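PDB 6RBN: Afp1 from Serratia entomophila, which probably forms the inner tube of the anti-feeding prophage, a contractile injection system, by stacking with other copies of itself inside the sheath. Local coordinates for residues N87-T99 / L107-S119. Numbering follows the deposited sequence.
Sequences NQVEKKDIMISLT and LVSWNVSNAFPTS
Strand 92-99 and the segment 107-119 pair antiparallel, with 176° between the axes of 92-99 and 109-112. They are neighbouring strands in the beta-barrel of a gp19-like tail tube protein. Ile96 and Trp110 form a hydrogen-bonded pair: Ile96 N gives to Trp110 O at 2.9 Å, and Trp110 N gives to Ile96 O. Lys92 and Ala115 pair in the same way. The chain turns a corner at Ser113 and Asn114, between these two pairs, and the register takes up one extra residue there, as in a beta bulge. At the other end Leu107 N closes on Leu98 O.

Ile94, Ile96, Leu98, Trp110, Val112 and Ala115 share one face. Ile94 CG1 lies beside its backbone N (chi1 -47°) and meets Ala115 CB at 3.7 Å, while Ile94 CB touches Val112 CB. Leu98 CD1 comes to the edge of the Trp110 ring, in its plane, 3.6 Å from Trp110 CZ3. Phe125 of a neighbouring subunit packs on Ile96 and Leu98 and meets the Trp110 ring edge-to-face, so this face also takes part in a contact between subunits. Met95, Ser97, Ser109 and Asn111 lie on the other face. Met95 and Asn111 run side by side there, and both touch Ala285 of Afp2.

Beyond the corner, Phe116 CB rests against both methyls of Val89, 3.7 Å from Val89 CG1 and from Val89 CG2, and Val89 CG2 also faces Pro117 CD. The extended Lys91 chain runs alongside Phe116. Its NZ goes on to bond Lys54 O of a second neighbouring subunit. On the way, Lys91 CE passes 3.7 Å from Phe116 CD1, oblique to the ring.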
ATOM      1  N   ASN A  87     -62.638  15.659 -22.533  1.00 70.86           N
ATOM      2  CA  ASN A  87     -62.321  16.508 -21.394  1.00 70.86           C
ATOM      3  C   ASN A  87     -62.574  15.805 -20.072  1.00 70.86           C
ATOM      4  O   ASN A  87     -62.411  16.413 -19.011  1.00 70.86           O
ATOM      5  CB  ASN A  87     -63.082  17.837 -21.455  1.00 70.86           C
ATOM      6  CG  ASN A  87     -64.578  17.670 -21.586  1.00 70.86           C
ATOM      7  OD1 ASN A  87     -65.099  16.560 -21.652  1.00 70.86           O
ATOM      8  ND2 ASN A  87     -65.285  18.789 -21.600  1.00 70.86           N
ATOM      9  N   GLN A  88     -62.988  14.546 -20.116  1.00 69.44           N
ATOM     10  CA  GLN A  88     -63.562  13.874 -18.963  1.00 69.44           C
ATOM     11  C   GLN A  88     -62.522  12.982 -18.307  1.00 69.44           C
ATOM     12  O   GLN A  88     -61.886  12.162 -18.974  1.00 69.44           O
ATOM     13  CB  GLN A  88     -64.785  13.056 -19.365  1.00 69.44           C
ATOM     14  CG  GLN A  88     -65.940  13.902 -19.844  1.00 69.44           C
ATOM     15  CD  GLN A  88     -67.142  13.081 -20.226  1.00 69.44           C
ATOM     16  OE1 GLN A  88     -67.109  11.855 -20.179  1.00 69.44           O
ATOM     17  NE2 GLN A  88     -68.216  13.752 -20.610  1.00 69.44           N
ATOM     18  N   VAL A  89     -62.361  13.146 -16.998  1.00 68.47           N
ATOM     19  CA  VAL A  89     -61.376  12.407 -16.227  1.00 68.47           C
ATOM     20  C   VAL A  89     -61.869  12.340 -14.788  1.00 68.47           C
ATOM     21  O   VAL A  89     -62.454  13.292 -14.269  1.00 68.47           O
ATOM     22  CB  VAL A  89     -59.973  13.058 -16.366  1.00 68.47           C
ATOM     23  CG1 VAL A  89     -59.990  14.519 -15.957  1.00 68.47           C
ATOM     24  CG2 VAL A  89     -58.922  12.296 -15.574  1.00 68.47           C
ATOM     25  N   GLU A  90     -61.694  11.179 -14.167  1.00 72.18           N
ATOM     26  CA  GLU A  90     -61.957  11.037 -12.739  1.00 72.18           C
ATOM     27  C   GLU A  90     -60.857  11.777 -12.000  1.00 72.18           C
ATOM     28  O   GLU A  90     -59.744  11.273 -11.854  1.00 72.18           O
ATOM     29  CB  GLU A  90     -62.004   9.568 -12.338  1.00 72.18           C
ATOM     30  CG  GLU A  90     -63.156   8.791 -12.945  1.00 72.18           C
ATOM     31  CD  GLU A  90     -64.507   9.208 -12.397  1.00 72.18           C
ATOM     32  OE1 GLU A  90     -64.582   9.581 -11.209  1.00 72.18           O
ATOM     33  OE2 GLU A  90     -65.498   9.160 -13.158  1.00 72.18           O
ATOM     34  N   LYS A  91     -61.156  12.989 -11.548  1.00 67.05           N
ATOM     35  CA  LYS A  91     -60.186  13.760 -10.790  1.00 67.05           C
ATOM     36  C   LYS A  91     -60.124  13.258  -9.357  1.00 67.05           C
ATOM     37  O   LYS A  91     -61.151  13.006  -8.725  1.00 67.05           O
ATOM     38  CB  LYS A  91     -60.540  15.244 -10.816  1.00 67.05           C
ATOM     39  CG  LYS A  91     -60.366  15.886 -12.172  1.00 67.05           C
ATOM     40  CD  LYS A  91     -60.623  17.373 -12.113  1.00 67.05           C
ATOM     41  CE  LYS A  91     -60.426  18.012 -13.469  1.00 67.05           C
ATOM     42  NZ  LYS A  91     -60.648  19.475 -13.419  1.00 67.05           N
ATOM     43  N   LYS A  92     -58.906  13.115  -8.847  1.00 68.81           N
ATOM     44  CA  LYS A  92     -58.662  12.550  -7.533  1.00 68.81           C
ATOM     45  C   LYS A  92     -57.925  13.560  -6.671  1.00 68.81           C
ATOM     46  O   LYS A  92     -57.275  14.477  -7.178  1.00 68.81           O
ATOM     47  CB  LYS A  92     -57.843  11.262  -7.624  1.00 68.81           C
ATOM     48  CG  LYS A  92     -58.572  10.091  -8.240  1.00 68.81           C
ATOM     49  CD  LYS A  92     -57.667   8.889  -8.314  1.00 68.81           C
ATOM     50  CE  LYS A  92     -58.420   7.643  -8.724  1.00 68.81           C
ATOM     51  NZ  LYS A  92     -58.936   7.718 -10.109  1.00 68.81           N
ATOM     52  N   ASP A  93     -58.032  13.381  -5.360  1.00 72.62           N
ATOM     53  CA  ASP A  93     -57.310  14.198  -4.396  1.00 72.62           C
ATOM     54  C   ASP A  93     -56.148  13.411  -3.802  1.00 72.62           C
ATOM     55  O   ASP A  93     -56.323  12.281  -3.339  1.00 72.62           O
ATOM     56  CB  ASP A  93     -58.251  14.706  -3.302  1.00 72.62           C
ATOM     57  CG  ASP A  93     -59.154  13.628  -2.752  1.00 72.62           C
ATOM     58  OD1 ASP A  93     -59.164  12.513  -3.313  1.00 72.62           O
ATOM     59  OD2 ASP A  93     -59.865  13.898  -1.761  1.00 72.62           O
ATOM     60  N   ILE A  94     -54.960  14.013  -3.823  1.00 70.15           N
ATOM     61  CA  ILE A  94     -53.722  13.345  -3.443  1.00 70.15           C
ATOM     62  C   ILE A  94     -53.304  13.847  -2.070  1.00 70.15           C
ATOM     63  O   ILE A  94     -53.374  15.049  -1.792  1.00 70.15           O
ATOM     64  CB  ILE A  94     -52.612  13.612  -4.478  1.00 70.15           C
ATOM     65  CG1 ILE A  94     -53.123  13.397  -5.900  1.00 70.15           C
ATOM     66  CG2 ILE A  94     -51.412  12.723  -4.233  1.00 70.15           C
ATOM     67  CD1 ILE A  94     -53.597  12.017  -6.183  1.00 70.15           C
ATOM     68  N   MET A  95     -52.867  12.934  -1.208  1.00 70.31           N
ATOM     69  CA  MET A  95     -52.274  13.297   0.071  1.00 70.31           C
ATOM     70  C   MET A  95     -50.902  12.655   0.171  1.00 70.31           C
ATOM     71  O   MET A  95     -50.781  11.435   0.053  1.00 70.31           O
ATOM     72  CB  MET A  95     -53.129  12.833   1.242  1.00 70.31           C
ATOM     73  CG  MET A  95     -52.644  13.361   2.571  1.00 70.31           C
ATOM     74  SD  MET A  95     -53.505  12.586   3.936  1.00 70.31           S
ATOM     75  CE  MET A  95     -55.150  13.164   3.607  1.00 70.31           C
ATOM     76  N   ILE A  96     -49.875  13.467   0.396  1.00 67.74           N
ATOM     77  CA  ILE A  96     -48.516  12.979   0.585  1.00 67.74           C
ATOM     78  C   ILE A  96     -48.101  13.349   2.000  1.00 67.74           C
ATOM     79  O   ILE A  96     -47.941  14.532   2.317  1.00 67.74           O
ATOM     80  CB  ILE A  96     -47.544  13.553  -0.451  1.00 67.74           C
ATOM     81  CG1 ILE A  96     -47.963  13.119  -1.851  1.00 67.74           C
ATOM     82  CG2 ILE A  96     -46.142  13.085  -0.170  1.00 67.74           C
ATOM     83  CD1 ILE A  96     -47.209  13.802  -2.949  1.00 67.74           C
ATOM     84  N   SER A  97     -47.923  12.342   2.848  1.00 68.54           N
ATOM     85  CA  SER A  97     -47.736  12.530   4.279  1.00 68.54           C
ATOM     86  C   SER A  97     -46.340  12.084   4.684  1.00 68.54           C
ATOM     87  O   SER A  97     -45.980  10.926   4.469  1.00 68.54           O
ATOM     88  CB  SER A  97     -48.766  11.718   5.065  1.00 68.54           C
ATOM     89  OG  SER A  97     -50.089  12.068   4.719  1.00 68.54           O
ATOM     90  N   LEU A  98     -45.567  12.985   5.287  1.00 69.11           N
ATOM     91  CA  LEU A  98     -44.340  12.572   5.959  1.00 69.11           C
ATOM     92  C   LEU A  98     -44.701  11.748   7.185  1.00 69.11           C
ATOM     93  O   LEU A  98     -45.489  12.185   8.028  1.00 69.11           O
ATOM     94  CB  LEU A  98     -43.488  13.775   6.346  1.00 69.11           C
ATOM     95  CG  LEU A  98     -42.769  14.465   5.191  1.00 69.11           C
ATOM     96  CD1 LEU A  98     -42.052  15.696   5.678  1.00 69.11           C
ATOM     97  CD2 LEU A  98     -41.792  13.502   4.574  1.00 69.11           C
ATOM     98  N   THR A  99     -44.128  10.558   7.282  1.00 73.46           N
ATOM     99  CA  THR A  99     -44.674   9.513   8.125  1.00 73.46           C
ATOM    100  C   THR A  99     -43.605   9.055   9.115  1.00 73.46           C
ATOM    101  O   THR A  99     -42.408   9.272   8.915  1.00 73.46           O
ATOM    102  CB  THR A  99     -45.171   8.352   7.237  1.00 73.46           C
ATOM    103  OG1 THR A  99     -45.867   8.905   6.118  1.00 73.46           O
ATOM    104  CG2 THR A  99     -46.180   7.471   7.944  1.00 73.46           C
ATOM    105  N   LEU A 107     -46.663  13.087  10.278  1.00 72.49           N
ATOM    106  CA  LEU A 107     -45.960  14.223  10.859  1.00 72.49           C
ATOM    107  C   LEU A 107     -46.397  15.537  10.217  1.00 72.49           C
ATOM    108  O   LEU A 107     -46.935  16.418  10.891  1.00 72.49           O
ATOM    109  CB  LEU A 107     -44.452  14.017  10.705  1.00 72.49           C
ATOM    110  CG  LEU A 107     -43.916  12.749  11.367  1.00 72.49           C
ATOM    111  CD1 LEU A 107     -42.459  12.544  11.019  1.00 72.49           C
ATOM    112  CD2 LEU A 107     -44.115  12.801  12.867  1.00 72.49           C
ATOM    113  N   VAL A 108     -46.160  15.678   8.914  1.00 69.82           N
ATOM    114  CA  VAL A 108     -46.601  16.816   8.112  1.00 69.82           C
ATOM    115  C   VAL A 108     -47.089  16.251   6.788  1.00 69.82           C
ATOM    116  O   VAL A 108     -46.383  15.462   6.157  1.00 69.82           O
ATOM    117  CB  VAL A 108     -45.476  17.847   7.868  1.00 69.82           C
ATOM    118  CG1 VAL A 108     -45.920  18.917   6.895  1.00 69.82           C
ATOM    119  CG2 VAL A 108     -45.028  18.516   9.156  1.00 69.82           C
ATOM    120  N   SER A 109     -48.290  16.635   6.366  1.00 67.58           N
ATOM    121  CA  SER A 109     -48.819  16.138   5.108  1.00 67.58           C
ATOM    122  C   SER A 109     -49.138  17.285   4.162  1.00 67.58           C
ATOM    123  O   SER A 109     -49.383  18.418   4.575  1.00 67.58           O
ATOM    124  CB  SER A 109     -50.064  15.278   5.327  1.00 67.58           C
ATOM    125  OG  SER A 109     -51.140  16.042   5.808  1.00 67.58           O
ATOM    126  N   TRP A 110     -49.119  16.959   2.872  1.00 66.40           N
ATOM    127  CA  TRP A 110     -49.417  17.883   1.783  1.00 66.40           C
ATOM    128  C   TRP A 110     -50.673  17.406   1.075  1.00 66.40           C
ATOM    129  O   TRP A 110     -50.726  16.266   0.608  1.00 66.40           O
ATOM    130  CB  TRP A 110     -48.251  17.951   0.798  1.00 66.40           C
ATOM    131  CG  TRP A 110     -47.101  18.780   1.239  1.00 66.40           C
ATOM    132  CD1 TRP A 110     -46.823  20.050   0.853  1.00 66.40           C
ATOM    133  CD2 TRP A 110     -46.088  18.416   2.180  1.00 66.40           C
ATOM    134  NE1 TRP A 110     -45.691  20.500   1.478  1.00 66.40           N
ATOM    135  CE2 TRP A 110     -45.220  19.514   2.301  1.00 66.40           C
ATOM    136  CE3 TRP A 110     -45.825  17.267   2.926  1.00 66.40           C
ATOM    137  CZ2 TRP A 110     -44.112  19.497   3.137  1.00 66.40           C
ATOM    138  CZ3 TRP A 110     -44.728  17.252   3.753  1.00 66.40           C
ATOM    139  CH2 TRP A 110     -43.883  18.359   3.854  1.00 66.40           C
ATOM    140  N   ASN A 111     -51.675  18.272   0.993  1.00 67.23           N
ATOM    141  CA  ASN A 111     -52.942  17.935   0.365  1.00 67.23           C
ATOM    142  C   ASN A 111     -53.020  18.542  -1.026  1.00 67.23           C
ATOM    143  O   ASN A 111     -52.589  19.674  -1.249  1.00 67.23           O
ATOM    144  CB  ASN A 111     -54.116  18.426   1.207  1.00 67.23           C
ATOM    145  CG  ASN A 111     -54.168  17.770   2.557  1.00 67.23           C
ATOM    146  OD1 ASN A 111     -54.025  18.426   3.584  1.00 67.23           O
ATOM    147  ND2 ASN A 111     -54.365  16.462   2.568  1.00 67.23           N
ATOM    148  N   VAL A 112     -53.575  17.774  -1.961  1.00 67.87           N
ATOM    149  CA  VAL A 112     -53.725  18.168  -3.355  1.00 67.87           C
ATOM    150  C   VAL A 112     -55.190  17.986  -3.724  1.00 67.87           C
ATOM    151  O   VAL A 112     -55.767  16.930  -3.452  1.00 67.87           O
ATOM    152  CB  VAL A 112     -52.814  17.329  -4.267  1.00 67.87           C
ATOM    153  CG1 VAL A 112     -53.077  17.620  -5.702  1.00 67.87           C
ATOM    154  CG2 VAL A 112     -51.357  17.579  -3.936  1.00 67.87           C
ATOM    155  N   SER A 113     -55.800  19.010  -4.320  1.00 69.22           N
ATOM    156  CA  SER A 113     -57.259  19.074  -4.348  1.00 69.22           C
ATOM    157  C   SER A 113     -57.872  18.262  -5.488  1.00 69.22           C
ATOM    158  O   SER A 113     -58.623  17.314  -5.247  1.00 69.22           O
ATOM    159  CB  SER A 113     -57.708  20.527  -4.426  1.00 69.22           C
ATOM    160  OG  SER A 113     -59.117  20.622  -4.489  1.00 69.22           O
ATOM    161  N   ASN A 114     -57.591  18.628  -6.737  1.00 68.31           N
ATOM    162  CA  ASN A 114     -58.203  17.953  -7.889  1.00 68.31           C
ATOM    163  C   ASN A 114     -57.105  17.640  -8.895  1.00 68.31           C
ATOM    164  O   ASN A 114     -56.820  18.444  -9.784  1.00 68.31           O
ATOM    165  CB  ASN A 114     -59.303  18.793  -8.518  1.00 68.31           C
ATOM    166  CG  ASN A 114     -60.556  18.834  -7.684  1.00 68.31           C
ATOM    167  OD1 ASN A 114     -60.975  17.825  -7.122  1.00 68.31           O
ATOM    168  ND2 ASN A 114     -61.175  20.003  -7.609  1.00 68.31           N
ATOM    169  N   ALA A 115     -56.511  16.463  -8.769  1.00 66.09           N
ATOM    170  CA  ALA A 115     -55.424  16.053  -9.639  1.00 66.09           C
ATOM    171  C   ALA A 115     -55.936  15.105 -10.712  1.00 66.09           C
ATOM    172  O   ALA A 115     -56.789  14.258 -10.450  1.00 66.09           O
ATOM    173  CB  ALA A 115     -54.310  15.386  -8.836  1.00 66.09           C
ATOM    174  N   PHE A 116     -55.413  15.262 -11.924  1.00 64.32           N
ATOM    175  CA  PHE A 116     -55.727  14.375 -13.031  1.00 64.32           C
ATOM    176  C   PHE A 116     -54.465  14.211 -13.862  1.00 64.32           C
ATOM    177  O   PHE A 116     -53.649  15.136 -13.921  1.00 64.32           O
ATOM    178  CB  PHE A 116     -56.899  14.912 -13.875  1.00 64.32           C
ATOM    179  CG  PHE A 116     -56.626  16.209 -14.585  1.00 64.32           C
ATOM    180  CD1 PHE A 116     -56.846  17.417 -13.951  1.00 64.32           C
ATOM    181  CD2 PHE A 116     -56.217  16.218 -15.908  1.00 64.32           C
ATOM    182  CE1 PHE A 116     -56.614  18.603 -14.604  1.00 64.32           C
ATOM    183  CE2 PHE A 116     -55.983  17.401 -16.559  1.00 64.32           C
ATOM    184  CZ  PHE A 116     -56.186  18.592 -15.907  1.00 64.32           C
ATOM    185  N   PRO A 117     -54.262  13.056 -14.494  1.00 65.27           N
ATOM    186  CA  PRO A 117     -53.000  12.826 -15.203  1.00 65.27           C
ATOM    187  C   PRO A 117     -52.939  13.544 -16.538  1.00 65.27           C
ATOM    188  O   PRO A 117     -53.922  13.625 -17.276  1.00 65.27           O
ATOM    189  CB  PRO A 117     -52.983  11.308 -15.398  1.00 65.27           C
ATOM    190  CG  PRO A 117     -54.395  10.927 -15.419  1.00 65.27           C
ATOM    191  CD  PRO A 117     -55.087  11.835 -14.461  1.00 65.27           C
ATOM    192  N   THR A 118     -51.759  14.072 -16.842  1.00 65.54           N
ATOM    193  CA  THR A 118     -51.490  14.652 -18.144  1.00 65.54           C
ATOM    194  C   THR A 118     -50.424  13.907 -18.928  1.00 65.54           C
ATOM    195  O   THR A 118     -50.351  14.080 -20.146  1.00 65.54           O
ATOM    196  CB  THR A 118     -51.070  16.124 -18.009  1.00 65.54           C
ATOM    197  OG1 THR A 118     -49.866  16.209 -17.241  1.00 65.54           O
ATOM    198  CG2 THR A 118     -52.149  16.927 -17.326  1.00 65.54           C
ATOM    199  N   SER A 119     -49.608  13.081 -18.278  1.00 66.26           N
ATOM    200  CA  SER A 119     -48.596  12.315 -18.987  1.00 66.26           C
ATOM    201  C   SER A 119     -48.273  11.057 -18.198  1.00 66.26           C
ATOM    202  O   SER A 119     -48.476  10.996 -16.986  1.00 66.26           O
ATOM    203  CB  SER A 119     -47.326  13.134 -19.217  1.00 66.26           C
ATOM    204  OG  SER A 119     -46.637  13.349 -18.006  1.00 66.26           O
TER